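Long-range contacts in diaminopimelate decarboxylase (Helicobacter pylori, PDB 2QGH), which catalyses the pyridoxal-phosphate-dependent decarboxylation of meso-diaminopimelate to L-lysine, the last step of lysine biosynthesis: residues Y36-D41 and L392-L397; E131-L136 and A184-L189; T138-A143 and A195-V200; E290-V295 and K369-K374. One frame throughout, in Å; residues are numbered along the deposited sequence.

In the fold
The four contacts fall into two pairs on opposite sides of the chain's centre. Contacts 1 and 4, with centres 12 Å apart, share one mixed sheet in which strands 35-39 and 289-299 are neighbours: Leu37 N lies 2.9 Å from Glu290 O, a probable hydrogen bond. Contacts 2 and 3, with centres 11 Å apart, both use helix 133-146 on the outside of the eight-stranded parallel barrel, and Leu136 and Phe188 of contact 2 pack on Leu197 and Pro199 of contact 3. Between the centres of contacts 1 and 2 lie 41 Å. A bound lysine lies about 11 Å from the Tyr36 side chain, and one also about 11 Å from that of Lys374.

Contact 1: residues Y36-D41 and L392-L397; sequences YLYDFD and LLELAL
Tyr38 OH donates to Glu394 OE2 over 2.5 Å, meeting the oxygen nearly along its C-O axis, with ring and carboxylate planes 66° apart. Glu394 reaches it by running beside Tyr36: its CG lies 3.6 Å from Tyr36 CB, and the two side chains point the same way. Farther along that face, the methyl of Ala396 sits over one face of the Phe40 ring, CB to centroid 3.7 Å, in a CH-pi contact. Across the sheet, Leu37 CD1 touches Leu395 CB at 3.7 Å; Leu37 carries its CG anti to the backbone N (chi1 -177°), which brings that methyl back over the neighbouring strand. Behind these side chains, strands 36-39 and 393-397 run parallel. Tyr36 N donates to Leu393 O, Leu395 N to Tyr36 O at 2.8 Å, and Tyr38 N and Leu397 N continue the alternation; Phe40 N still reaches Leu397 O at 3.2 Å. Farther out, Arg406 forms a salt bridge with Glu394 OE1, Ser380 OG bonds to OE2, and Tyr36 OH bonds to Asp315 O. The buried carboxylate is thus held through both oxygens, and the arginine, with the tyrosine and serine hydroxyls, would be expected to favour its ionised form.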
loop_
_atom_site.group_PDB
_atom_site.type_symbol
_atom_site.label_atom_id
_atom_site.label_comp_id
_atom_site.label_asym_id
_atom_site.label_seq_id
_atom_site.Cartn_x
_atom_site.Cartn_y
_atom_site.Cartn_z
ATOM N N TYR A 36 -8.542 9.515 -10.827
ATOM C CA TYR A 36 -9.285 8.340 -11.221
ATOM C C TYR A 36 -10.556 8.815 -11.929
ATOM O O TYR A 36 -11.202 9.762 -11.479
ATOM C CB TYR A 36 -9.646 7.512 -9.987
ATOM C CG TYR A 36 -8.523 6.626 -9.488
ATOM C CD1 TYR A 36 -8.218 5.433 -10.136
ATOM C CD2 TYR A 36 -7.778 6.972 -8.360
ATOM C CE1 TYR A 36 -7.207 4.598 -9.678
ATOM C CE2 TYR A 36 -6.757 6.141 -7.892
ATOM C CZ TYR A 36 -6.483 4.955 -8.556
ATOM O OH TYR A 36 -5.506 4.109 -8.091
ATOM N N LEU A 37 -10.895 8.174 -13.042
ATOM C CA LEU A 37 -12.104 8.511 -13.797
ATOM C C LEU A 37 -12.938 7.241 -13.981
ATOM O O LEU A 37 -12.439 6.230 -14.491
ATOM C CB LEU A 37 -11.745 9.091 -15.171
ATOM C CG LEU A 37 -12.905 9.568 -16.055
ATOM C CD1 LEU A 37 -13.654 10.702 -15.372
ATOM C CD2 LEU A 37 -12.355 10.026 -17.401
ATOM N N TYR A 38 -14.203 7.297 -13.570
ATOM C CA TYR A 38 -15.086 6.137 -13.669
ATOM C C TYR A 38 -16.271 6.304 -14.609
ATOM O O TYR A 38 -17.043 7.257 -14.481
ATOM C CB TYR A 38 -15.644 5.767 -12.291
ATOM C CG TYR A 38 -14.598 5.466 -11.245
ATOM C CD1 TYR A 38 -13.988 6.490 -10.518
ATOM C CD2 TYR A 38 -14.198 4.153 -10.999
ATOM C CE1 TYR A 38 -13.005 6.207 -9.573
ATOM C CE2 TYR A 38 -13.221 3.863 -10.068
ATOM C CZ TYR A 38 -12.625 4.889 -9.356
ATOM O OH TYR A 38 -11.644 4.581 -8.443
ATOM N N ASP A 39 -16.410 5.369 -15.546
ATOM C CA ASP A 39 -17.541 5.369 -16.475
ATOM C C ASP A 39 -18.588 4.568 -15.712
ATOM O O ASP A 39 -18.538 3.343 -15.685
ATOM C CB ASP A 39 -17.200 4.632 -17.770
ATOM C CG ASP A 39 -18.291 4.774 -18.823
ATOM O OD1 ASP A 39 -19.483 4.891 -18.455
ATOM O OD2 ASP A 39 -17.957 4.759 -20.025
ATOM N N PHE A 40 -19.525 5.263 -15.084
ATOM C CA PHE A 40 -20.541 4.605 -14.287
ATOM C C PHE A 40 -21.450 3.618 -15.028
ATOM O O PHE A 40 -21.905 2.631 -14.433
ATOM C CB PHE A 40 -21.355 5.669 -13.544
ATOM C CG PHE A 40 -20.805 6.009 -12.170
ATOM C CD1 PHE A 40 -19.463 5.797 -11.862
ATOM C CD2 PHE A 40 -21.627 6.565 -11.191
ATOM C CE1 PHE A 40 -18.948 6.132 -10.606
ATOM C CE2 PHE A 40 -21.117 6.906 -9.928
ATOM C CZ PHE A 40 -19.774 6.686 -9.643
ATOM N N ASP A 41 -21.708 3.863 -16.313
ATOM C CA ASP A 41 -22.555 2.961 -17.093
ATOM C C ASP A 41 -22.010 1.546 -17.069
ATOM O O ASP A 41 -22.766 0.574 -16.969
ATOM C CB ASP A 41 -22.654 3.408 -18.556
ATOM C CG ASP A 41 -23.607 4.567 -18.752
ATOM O OD1 ASP A 41 -24.541 4.721 -17.933
ATOM O OD2 ASP A 41 -23.429 5.312 -19.739
ATOM N N LEU A 392 -5.566 10.871 -4.574
ATOM C CA LEU A 392 -6.110 11.484 -5.776
ATOM C C LEU A 392 -7.592 11.878 -5.800
ATOM O O LEU A 392 -8.411 11.441 -4.976
ATOM C CB LEU A 392 -5.831 10.563 -6.966
ATOM C CG LEU A 392 -4.401 10.035 -7.057
ATOM C CD1 LEU A 392 -4.252 9.127 -8.279
ATOM C CD2 LEU A 392 -3.441 11.215 -7.120
ATOM N N LEU A 393 -7.902 12.715 -6.784
ATOM C CA LEU A 393 -9.240 13.211 -7.078
ATOM C C LEU A 393 -9.929 12.088 -7.857
ATOM O O LEU A 393 -9.331 11.482 -8.745
ATOM C CB LEU A 393 -9.131 14.454 -7.973
ATOM C CG LEU A 393 -10.329 14.900 -8.824
ATOM C CD1 LEU A 393 -11.301 15.698 -7.972
ATOM C CD2 LEU A 393 -9.840 15.756 -10.001
ATOM N N GLU A 394 -11.177 11.804 -7.528
ATOM C CA GLU A 394 -11.897 10.762 -8.234
ATOM C C GLU A 394 -13.111 11.374 -8.910
ATOM O O GLU A 394 -13.929 12.014 -8.260
ATOM C CB GLU A 394 -12.307 9.640 -7.269
ATOM C CG GLU A 394 -11.164 8.700 -6.918
ATOM C CD GLU A 394 -11.611 7.482 -6.115
ATOM O OE1 GLU A 394 -12.008 7.639 -4.942
ATOM O OE2 GLU A 394 -11.569 6.362 -6.661
ATOM N N LEU A 395 -13.204 11.177 -10.224
ATOM C CA LEU A 395 -14.299 11.717 -11.025
ATOM C C LEU A 395 -15.174 10.626 -11.622
ATOM O O LEU A 395 -14.699 9.532 -11.923
ATOM C CB LEU A 395 -13.735 12.571 -12.166
ATOM C CG LEU A 395 -12.974 13.830 -11.757
ATOM C CD1 LEU A 395 -12.220 14.403 -12.952
ATOM C CD2 LEU A 395 -13.962 14.836 -11.191
ATOM N N ALA A 396 -16.451 10.935 -11.811
ATOM C CA ALA A 396 -17.376 9.971 -12.392
ATOM C C ALA A 396 -18.074 10.554 -13.610
ATOM O O ALA A 396 -18.283 11.761 -13.704
ATOM C CB ALA A 396 -18.414 9.535 -11.357
ATOM N N LEU A 397 -18.423 9.682 -14.546
ATOM C CA LEU A 397 -19.120 10.091 -15.758
ATOM C C LEU A 397 -20.494 9.430 -15.706
ATOM O O LEU A 397 -20.585 8.210 -15.557
ATOM C CB LEU A 397 -18.355 9.598 -16.988
ATOM C CG LEU A 397 -18.574 10.250 -18.360
ATOM C CD1 LEU A 397 -17.813 9.436 -19.396
ATOM C CD2 LEU A 397 -20.038 10.301 -18.717
#

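Contact 2: residues E131-L136 and A184-L189; sequences ESFMEL and ALEMFL
Two neighbouring outer helices of the alpha/beta barrel meet where Phe133, in the first turn of helix 133-146, receives Met187 of helix 181-193. Met187 CG stands over one face of the Phe133 ring, 3.6 Å from its centroid and 17° off the normal, a CH-pi contact. The sulfur lies farther out and oblique, SD to centroid 4.9 Å, a Met-aromatic contact. A bend at the last torsion of Met187 (chi3 73°) turns the terminal methyl toward the backbone at the helix start, where CE lies 3.3 Å from Ser132 O. Glu186 OE1 is at the edge of the ring, 4.0 Å from Phe133 CE1, and the carboxylate plane is almost perpendicular to the ring. One turn on, Leu136 CD2 rests 3.5 Å from Met187 O. The Phe133 ring also has an edge-to-face partner in Trp190 and a cation-pi partner in Lys137. Ser132 is the N-cap of its helix, its OG accepting from Glu135 N at 3.0 Å. On the dimer side, Lys299 of the second subunit bonds to Glu131 O. Inward, Leu136 and Met187 both lie on Val130 of strand 127-130, so this is the helix-on-helix packing of a TIM-barrel shell around its parallel strands.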
loop_
_atom_site.group_PDB
_atom_site.type_symbol
_atom_site.label_atom_id
_atom_site.label_comp_id
_atom_site.label_asym_id
_atom_site.label_seq_id
_atom_site.Cartn_x
_atom_site.Cartn_y
_atom_site.Cartn_z
ATOM N N GLU A 131 -15.275 -17.529 10.088
ATOM C CA GLU A 131 -14.137 -18.254 9.559
ATOM C C GLU A 131 -13.438 -19.139 10.588
ATOM O O GLU A 131 -12.532 -19.892 10.240
ATOM C CB GLU A 131 -13.143 -17.255 8.961
ATOM C CG GLU A 131 -13.797 -16.178 8.098
ATOM C CD GLU A 131 -13.301 -16.179 6.661
ATOM O OE1 GLU A 131 -13.664 -15.251 5.908
ATOM O OE2 GLU A 131 -12.553 -17.108 6.286
ATOM N N SER A 132 -13.844 -19.048 11.852
ATOM C CA SER A 132 -13.230 -19.878 12.886
ATOM C C SER A 132 -14.237 -20.281 13.952
ATOM O O SER A 132 -15.235 -19.602 14.163
ATOM C CB SER A 132 -12.044 -19.146 13.540
ATOM O OG SER A 132 -12.472 -18.101 14.402
ATOM N N PHE A 133 -13.976 -21.393 14.627
ATOM C CA PHE A 133 -14.874 -21.850 15.672
ATOM C C PHE A 133 -14.848 -20.857 16.834
ATOM O O PHE A 133 -15.875 -20.611 17.461
ATOM C CB PHE A 133 -14.463 -23.250 16.147
ATOM C CG PHE A 133 -15.600 -24.074 16.707
ATOM C CD1 PHE A 133 -15.505 -25.463 16.754
ATOM C CD2 PHE A 133 -16.768 -23.471 17.170
ATOM C CE1 PHE A 133 -16.560 -26.241 17.248
ATOM C CE2 PHE A 133 -17.827 -24.242 17.666
ATOM C CZ PHE A 133 -17.721 -25.626 17.702
ATOM N N MET A 134 -13.680 -20.277 17.107
ATOM C CA MET A 134 -13.552 -19.307 18.192
ATOM C C MET A 134 -14.337 -18.037 17.864
ATOM O O MET A 134 -14.806 -17.342 18.759
ATOM C CB MET A 134 -12.076 -18.964 18.456
ATOM C CG MET A 134 -11.857 -18.171 19.755
ATOM S SD MET A 134 -10.126 -17.746 20.156
ATOM C CE MET A 134 -9.432 -19.423 20.460
ATOM N N GLU A 135 -14.480 -17.730 16.577
ATOM C CA GLU A 135 -15.246 -16.557 16.164
ATOM C C GLU A 135 -16.720 -16.842 16.436
ATOM O O GLU A 135 -17.459 -15.979 16.890
ATOM C CB GLU A 135 -15.071 -16.285 14.666
ATOM C CG GLU A 135 -15.632 -14.939 14.212
ATOM C CD GLU A 135 -16.011 -14.922 12.734
ATOM O OE1 GLU A 135 -15.327 -15.596 11.932
ATOM O OE2 GLU A 135 -16.987 -14.221 12.373
ATOM N N LEU A 136 -17.142 -18.065 16.135
ATOM C CA LEU A 136 -18.520 -18.480 16.337
ATOM C C LEU A 136 -18.910 -18.376 17.812
ATOM O O LEU A 136 -20.009 -17.934 18.143
ATOM C CB LEU A 136 -18.707 -19.920 15.850
ATOM C CG LEU A 136 -20.143 -20.433 15.696
ATOM C CD1 LEU A 136 -20.826 -19.737 14.522
ATOM C CD2 LEU A 136 -20.120 -21.939 15.472
ATOM N N ALA A 184 -16.227 -27.876 10.025
ATOM C CA ALA A 184 -17.417 -27.115 9.672
ATOM C C ALA A 184 -18.669 -27.841 10.147
ATOM O O ALA A 184 -19.584 -27.227 10.701
ATOM C CB ALA A 184 -17.476 -26.905 8.171
ATOM N N LEU A 185 -18.706 -29.148 9.918
ATOM C CA LEU A 185 -19.843 -29.957 10.332
ATOM C C LEU A 185 -20.063 -29.776 11.819
ATOM O O LEU A 185 -21.192 -29.624 12.275
ATOM C CB LEU A 185 -19.596 -31.435 10.020
ATOM C CG LEU A 185 -19.710 -31.823 8.540
ATOM C CD1 LEU A 185 -19.200 -33.238 8.325
ATOM C CD2 LEU A 185 -21.159 -31.699 8.096
ATOM N N GLU A 186 -18.973 -29.777 12.571
ATOM C CA GLU A 186 -19.052 -29.619 14.010
ATOM C C GLU A 186 -19.547 -28.219 14.379
ATOM O O GLU A 186 -20.425 -28.067 15.229
ATOM C CB GLU A 186 -17.682 -29.888 14.636
ATOM C CG GLU A 186 -17.699 -29.909 16.152
ATOM C CD GLU A 186 -16.334 -30.182 16.757
ATOM O OE1 GLU A 186 -16.221 -30.115 18.000
ATOM O OE2 GLU A 186 -15.379 -30.462 15.993
ATOM N N MET A 187 -18.988 -27.202 13.730
ATOM C CA MET A 187 -19.378 -25.820 13.993
ATOM C C MET A 187 -20.870 -25.611 13.727
ATOM O O MET A 187 -21.570 -24.956 14.504
ATOM C CB MET A 187 -18.544 -24.865 13.128
ATOM C CG MET A 187 -17.122 -24.649 13.632
ATOM S SD MET A 187 -16.041 -23.768 12.477
ATOM C CE MET A 187 -16.698 -22.071 12.621
ATOM N N PHE A 188 -21.354 -26.178 12.630
ATOM C CA PHE A 188 -22.761 -26.057 12.278
ATOM C C PHE A 188 -23.662 -26.659 13.352
ATOM O O PHE A 188 -24.623 -26.028 13.798
ATOM C CB PHE A 188 -23.033 -26.750 10.941
ATOM C CG PHE A 188 -23.074 -25.816 9.769
ATOM C CD1 PHE A 188 -22.071 -25.842 8.804
ATOM C CD2 PHE A 188 -24.131 -24.923 9.616
ATOM C CE1 PHE A 188 -22.122 -24.993 7.700
ATOM C CE2 PHE A 188 -24.192 -24.067 8.516
ATOM C CZ PHE A 188 -23.190 -24.102 7.558
ATOM N N LEU A 189 -23.361 -27.888 13.755
ATOM C CA LEU A 189 -24.156 -28.554 14.778
ATOM C C LEU A 189 -24.183 -27.671 16.017
ATOM O O LEU A 189 -25.208 -27.539 16.680
ATOM C CB LEU A 189 -23.553 -29.924 15.112
ATOM C CG LEU A 189 -23.548 -30.913 13.942
ATOM C CD1 LEU A 189 -22.806 -32.186 14.320
ATOM C CD2 LEU A 189 -24.984 -31.218 13.548
#

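Contact 3: residues T138-A143 and A195-V200; sequences TIETIA and AFLEPV
Glu140 OE1 and Phe196 N both hydrogen-bond to one atom, Ser194 OG, just before 195-200, which ties the carboxylate to the turn leading into strand 197-203. Glu140 crosses Phe196 and Leu197 at about a right angle. Extended beyond CG and with CG anti to the backbone N (chi1 -171°), it lays its aliphatic part against residues 196-197: Glu140 CG lies 4.1 Å from Phe196 CB, and Glu140 CB is 4.0 Å from Leu197 CD1. The other leucine methyl, CD2, approaches Glu140 CA at 4.0 Å and Ile139 CG2 at 4.2 Å, so the fork of Leu197 fits against one side of the helix. Phe196 starts out toward the helix, but its ring then leads away, leaving CB to do the touching: Phe196 CB is 4.1 Å from Ala143 CB. That alanine methyl also comes within 3.6 Å of Phe196 O. The ring has the carboxylate oxygen OE1 of Glu140 near its plane, at the edge. Around this apolar contact, Ile139 and Ala143 also pack on Ala150 of strand 150-155, Ile139 meets Ile117 of helix 114-122, and Leu197 touches Ala191 of helix 181-193; helix 133-146 thus lies against strands 150-155 and 197-203 of the barrel.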
loop_
_atom_site.group_PDB
_atom_site.type_symbol
_atom_site.label_atom_id
_atom_site.label_comp_id
_atom_site.label_asym_id
_atom_site.label_seq_id
_atom_site.Cartn_x
_atom_site.Cartn_y
_atom_site.Cartn_z
ATOM N N THR A 138 -17.465 -16.456 19.960
ATOM C CA THR A 138 -17.380 -15.048 20.306
ATOM C C THR A 138 -18.680 -14.354 19.933
ATOM O O THR A 138 -19.229 -13.575 20.717
ATOM C CB THR A 138 -16.209 -14.383 19.578
ATOM O OG1 THR A 138 -15.001 -15.076 19.912
ATOM C CG2 THR A 138 -16.075 -12.931 19.991
ATOM N N ILE A 139 -19.173 -14.645 18.736
ATOM C CA ILE A 139 -20.416 -14.060 18.261
ATOM C C ILE A 139 -21.567 -14.478 19.178
ATOM O O ILE A 139 -22.425 -13.661 19.535
ATOM C CB ILE A 139 -20.723 -14.522 16.825
ATOM C CG1 ILE A 139 -19.622 -14.034 15.879
ATOM C CG2 ILE A 139 -22.081 -13.998 16.384
ATOM C CD1 ILE A 139 -19.716 -14.603 14.463
ATOM N N GLU A 140 -21.578 -15.752 19.563
ATOM C CA GLU A 140 -22.622 -16.270 20.432
ATOM C C GLU A 140 -22.693 -15.502 21.740
ATOM O O GLU A 140 -23.776 -15.116 22.189
ATOM C CB GLU A 140 -22.387 -17.744 20.752
ATOM C CG GLU A 140 -23.562 -18.374 21.472
ATOM C CD GLU A 140 -23.249 -19.748 21.999
ATOM O OE1 GLU A 140 -24.195 -20.509 22.298
ATOM O OE2 GLU A 140 -22.050 -20.064 22.126
ATOM N N THR A 141 -21.538 -15.297 22.361
ATOM C CA THR A 141 -21.483 -14.577 23.624
ATOM C C THR A 141 -22.037 -13.163 23.483
ATOM O O THR A 141 -22.744 -12.672 24.365
ATOM C CB THR A 141 -20.034 -14.493 24.144
ATOM O OG1 THR A 141 -19.543 -15.814 24.394
ATOM C CG2 THR A 141 -19.971 -13.683 25.429
ATOM N N ILE A 142 -21.711 -12.506 22.373
ATOM C CA ILE A 142 -22.171 -11.144 22.153
ATOM C C ILE A 142 -23.657 -11.121 21.814
ATOM O O ILE A 142 -24.391 -10.260 22.287
ATOM C CB ILE A 142 -21.356 -10.452 21.030
ATOM C CG1 ILE A 142 -19.887 -10.322 21.463
ATOM C CG2 ILE A 142 -21.934 -9.065 20.735
ATOM C CD1 ILE A 142 -18.992 -9.652 20.440
ATOM N N ALA A 143 -24.101 -12.078 21.008
ATOM C CA ALA A 143 -25.506 -12.146 20.629
ATOM C C ALA A 143 -26.341 -12.386 21.882
ATOM O O ALA A 143 -27.407 -11.790 22.072
ATOM C CB ALA A 143 -25.723 -13.272 19.631
ATOM N N ALA A 195 -28.937 -21.157 21.277
ATOM C CA ALA A 195 -30.173 -20.395 21.201
ATOM C C ALA A 195 -29.871 -18.997 20.680
ATOM O O ALA A 195 -30.781 -18.196 20.429
ATOM C CB ALA A 195 -30.811 -20.313 22.586
ATOM N N PHE A 196 -28.585 -18.707 20.506
ATOM C CA PHE A 196 -28.182 -17.391 20.042
ATOM C C PHE A 196 -27.514 -17.380 18.678
ATOM O O PHE A 196 -26.958 -16.367 18.255
ATOM C CB PHE A 196 -27.288 -16.742 21.099
ATOM C CG PHE A 196 -27.876 -16.800 22.474
ATOM C CD1 PHE A 196 -27.612 -17.882 23.310
ATOM C CD2 PHE A 196 -28.754 -15.809 22.908
ATOM C CE1 PHE A 196 -28.219 -17.981 24.563
ATOM C CE2 PHE A 196 -29.368 -15.897 24.156
ATOM C CZ PHE A 196 -29.100 -16.984 24.986
ATOM N N LEU A 197 -27.579 -18.509 17.988
ATOM C CA LEU A 197 -27.008 -18.619 16.660
ATOM C C LEU A 197 -28.048 -19.277 15.780
ATOM O O LEU A 197 -28.833 -20.089 16.248
ATOM C CB LEU A 197 -25.735 -19.466 16.679
ATOM C CG LEU A 197 -24.575 -18.920 17.516
ATOM C CD1 LEU A 197 -23.434 -19.925 17.511
ATOM C CD2 LEU A 197 -24.120 -17.581 16.962
ATOM N N GLU A 198 -28.054 -18.914 14.507
ATOM C CA GLU A 198 -28.994 -19.476 13.551
ATOM C C GLU A 198 -28.263 -19.664 12.227
ATOM O O GLU A 198 -28.176 -18.740 11.418
ATOM C CB GLU A 198 -30.192 -18.536 13.384
ATOM C CG GLU A 198 -31.194 -18.956 12.316
ATOM C CD GLU A 198 -32.398 -18.021 12.241
ATOM O OE1 GLU A 198 -32.201 -16.785 12.236
ATOM O OE2 GLU A 198 -33.545 -18.520 12.180
ATOM N N PRO A 199 -27.711 -20.868 11.996
ATOM C CA PRO A 199 -26.990 -21.138 10.749
ATOM C C PRO A 199 -27.966 -21.134 9.584
ATOM O O PRO A 199 -28.885 -21.951 9.536
ATOM C CB PRO A 199 -26.375 -22.514 11.001
ATOM C CG PRO A 199 -27.403 -23.177 11.865
ATOM C CD PRO A 199 -27.773 -22.076 12.840
ATOM N N VAL A 200 -27.773 -20.217 8.644
ATOM C CA VAL A 200 -28.679 -20.121 7.508
ATOM C C VAL A 200 -27.977 -20.166 6.157
ATOM O O VAL A 200 -28.622 -20.136 5.111
ATOM C CB VAL A 200 -29.518 -18.818 7.593
ATOM C CG1 VAL A 200 -30.276 -18.785 8.901
ATOM C CG2 VAL A 200 -28.617 -17.587 7.482
#

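Contact 4: residues E290-V295 and K369-K374; sequences ELITQV and KIAIEK
Leu291 and Ile372 form a hydrogen-bonded antiparallel pair in the mixed beta sheet of the C-terminal domain, and Thr293 with Ile370 forms the next. Each pair is closed by two backbone bonds: Leu291 N to Ile372 O, Ile372 N to Leu291 O at 2.9 Å, Thr293 N to Ile370 O at 3.0 Å, and Ile370 N to Thr293 O. The other edge of 290-295 pairs with strand 35-39, Glu290 and Ile292 bonding through their backbones to Leu37 and Phe35. Asp310 OD1 accepts from both Thr293 OG1 and the backbone N of Gln294, while the side-chain NE2 of Gln294 bonds to Thr33 OG1. With its OG1 anti to the backbone N (chi1 176°), Thr293 leaves CG2 to pack on Ile370 CG1 at 3.6 Å. Glu290 and Glu373 run side by side, Glu290 OE1 and Glu373 OE2 4.4 Å apart; Arg329 probably eases that repulsion, through a salt bridge to Glu290 OE2 and a long, weak ion pair to Glu373 OE2. On the opposite face from Thr293, Lys369 CE lies 3.6 Å from Gln294 NE2. At the strand end a water donates to Glu290 OE1 at 2.9 Å and accepts from Lys374 N at 3.1 Å.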
loop_
_atom_site.group_PDB
_atom_site.type_symbol
_atom_site.label_atom_id
_atom_site.label_comp_id
_atom_site.label_asym_id
_atom_site.label_seq_id
_atom_site.Cartn_x
_atom_site.Cartn_y
_atom_site.Cartn_z
ATOM N N GLU A 290 -10.380 4.242 -14.675
ATOM C CA GLU A 290 -9.110 4.464 -15.333
ATOM C C GLU A 290 -8.288 5.532 -14.631
ATOM O O GLU A 290 -8.827 6.498 -14.091
ATOM C CB GLU A 290 -9.337 4.821 -16.798
ATOM C CG GLU A 290 -9.775 3.604 -17.589
ATOM C CD GLU A 290 -9.848 3.841 -19.077
ATOM O OE1 GLU A 290 -9.838 2.840 -19.830
ATOM O OE2 GLU A 290 -9.924 5.020 -19.489
ATOM N N LEU A 291 -6.978 5.324 -14.619
ATOM C CA LEU A 291 -6.053 6.249 -13.988
ATOM C C LEU A 291 -5.421 7.175 -15.034
ATOM O O LEU A 291 -4.512 6.784 -15.773
ATOM C CB LEU A 291 -4.972 5.464 -13.236
ATOM C CG LEU A 291 -3.902 6.226 -12.453
ATOM C CD1 LEU A 291 -4.515 7.383 -11.673
ATOM C CD2 LEU A 291 -3.202 5.251 -11.523
ATOM N N ILE A 292 -5.932 8.401 -15.088
ATOM C CA ILE A 292 -5.447 9.405 -16.021
ATOM C C ILE A 292 -4.290 10.132 -15.353
ATOM O O ILE A 292 -4.443 10.729 -14.283
ATOM C CB ILE A 292 -6.555 10.436 -16.370
ATOM C CG1 ILE A 292 -7.866 9.713 -16.713
ATOM C CG2 ILE A 292 -6.098 11.315 -17.528
ATOM C CD1 ILE A 292 -7.743 8.684 -17.808
ATOM N N THR A 293 -3.137 10.085 -16.003
ATOM C CA THR A 293 -1.930 10.695 -15.489
ATOM C C THR A 293 -1.199 11.416 -16.621
ATOM O O THR A 293 -1.232 10.981 -17.778
ATOM C CB THR A 293 -1.024 9.618 -14.893
ATOM O OG1 THR A 293 0.211 10.197 -14.473
ATOM C CG2 THR A 293 -0.761 8.538 -15.916
ATOM N N GLN A 294 -0.534 12.512 -16.273
ATOM C CA GLN A 294 0.194 13.323 -17.244
ATOM C C GLN A 294 1.676 12.977 -17.307
ATOM O O GLN A 294 2.262 12.545 -16.319
ATOM C CB GLN A 294 0.020 14.804 -16.889
ATOM C CG GLN A 294 0.919 15.747 -17.654
ATOM C CD GLN A 294 0.685 17.199 -17.285
ATOM O OE1 GLN A 294 1.423 18.081 -17.715
ATOM N NE2 GLN A 294 -0.349 17.454 -16.492
ATOM N N VAL A 295 2.278 13.171 -18.476
ATOM C CA VAL A 295 3.701 12.889 -18.654
ATOM C C VAL A 295 4.522 14.077 -18.160
ATOM O O VAL A 295 4.253 15.211 -18.534
ATOM C CB VAL A 295 4.048 12.658 -20.135
ATOM C CG1 VAL A 295 5.547 12.396 -20.287
ATOM C CG2 VAL A 295 3.241 11.500 -20.681
ATOM N N LYS A 369 -1.174 13.223 -22.079
ATOM C CA LYS A 369 -1.970 12.440 -21.150
ATOM C C LYS A 369 -2.133 10.980 -21.571
ATOM O O LYS A 369 -2.276 10.671 -22.755
ATOM C CB LYS A 369 -3.346 13.084 -21.000
ATOM C CG LYS A 369 -3.289 14.575 -20.702
ATOM C CD LYS A 369 -2.610 14.860 -19.369
ATOM C CE LYS A 369 -2.463 16.353 -19.143
ATOM N NZ LYS A 369 -3.775 17.054 -19.097
ATOM N N ILE A 370 -2.094 10.084 -20.589
ATOM C CA ILE A 370 -2.276 8.664 -20.842
ATOM C C ILE A 370 -3.212 8.112 -19.771
ATOM O O ILE A 370 -3.384 8.713 -18.711
ATOM C CB ILE A 370 -0.937 7.880 -20.784
ATOM C CG1 ILE A 370 -0.553 7.593 -19.334
ATOM C CG2 ILE A 370 0.160 8.675 -21.472
ATOM C CD1 ILE A 370 0.661 6.722 -19.199
ATOM N N ALA A 371 -3.826 6.975 -20.055
ATOM C CA ALA A 371 -4.726 6.352 -19.099
ATOM C C ALA A 371 -4.304 4.913 -18.862
ATOM O O ALA A 371 -4.033 4.180 -19.806
ATOM C CB ALA A 371 -6.156 6.400 -19.609
ATOM N N ILE A 372 -4.213 4.529 -17.592
ATOM C CA ILE A 372 -3.868 3.164 -17.220
ATOM C C ILE A 372 -5.232 2.525 -17.080
ATOM O O ILE A 372 -6.051 2.982 -16.284
ATOM C CB ILE A 372 -3.127 3.110 -15.877
ATOM C CG1 ILE A 372 -1.805 3.881 -15.990
ATOM C CG2 ILE A 372 -2.870 1.668 -15.482
ATOM C CD1 ILE A 372 -0.991 3.910 -14.702
ATOM N N GLU A 373 -5.470 1.471 -17.853
ATOM C CA GLU A 373 -6.770 0.799 -17.888
ATOM C C GLU A 373 -7.156 -0.221 -16.811
ATOM O O GLU A 373 -6.308 -0.797 -16.131
ATOM C CB GLU A 373 -6.946 0.162 -19.276
ATOM C CG GLU A 373 -7.366 1.159 -20.365
ATOM C CD GLU A 373 -7.260 0.597 -21.782
ATOM O OE1 GLU A 373 -7.589 -0.591 -21.991
ATOM O OE2 GLU A 373 -6.863 1.354 -22.691
ATOM N N LYS A 374 -8.465 -0.424 -16.679
ATOM C CA LYS A 374 -9.048 -1.379 -15.733
ATOM C C LYS A 374 -8.497 -1.285 -14.316
ATOM O O LYS A 374 -8.160 -2.305 -13.703
ATOM C CB LYS A 374 -8.857 -2.812 -16.251
ATOM C CG LYS A 374 -9.341 -3.032 -17.668
ATOM C CD LYS A 374 -9.209 -4.487 -18.070
ATOM C CE LYS A 374 -9.506 -4.673 -19.556
ATOM N NZ LYS A 374 -10.851 -4.162 -19.897
HETATM O O HOH W 1 -10.938 0.585 -18.294
#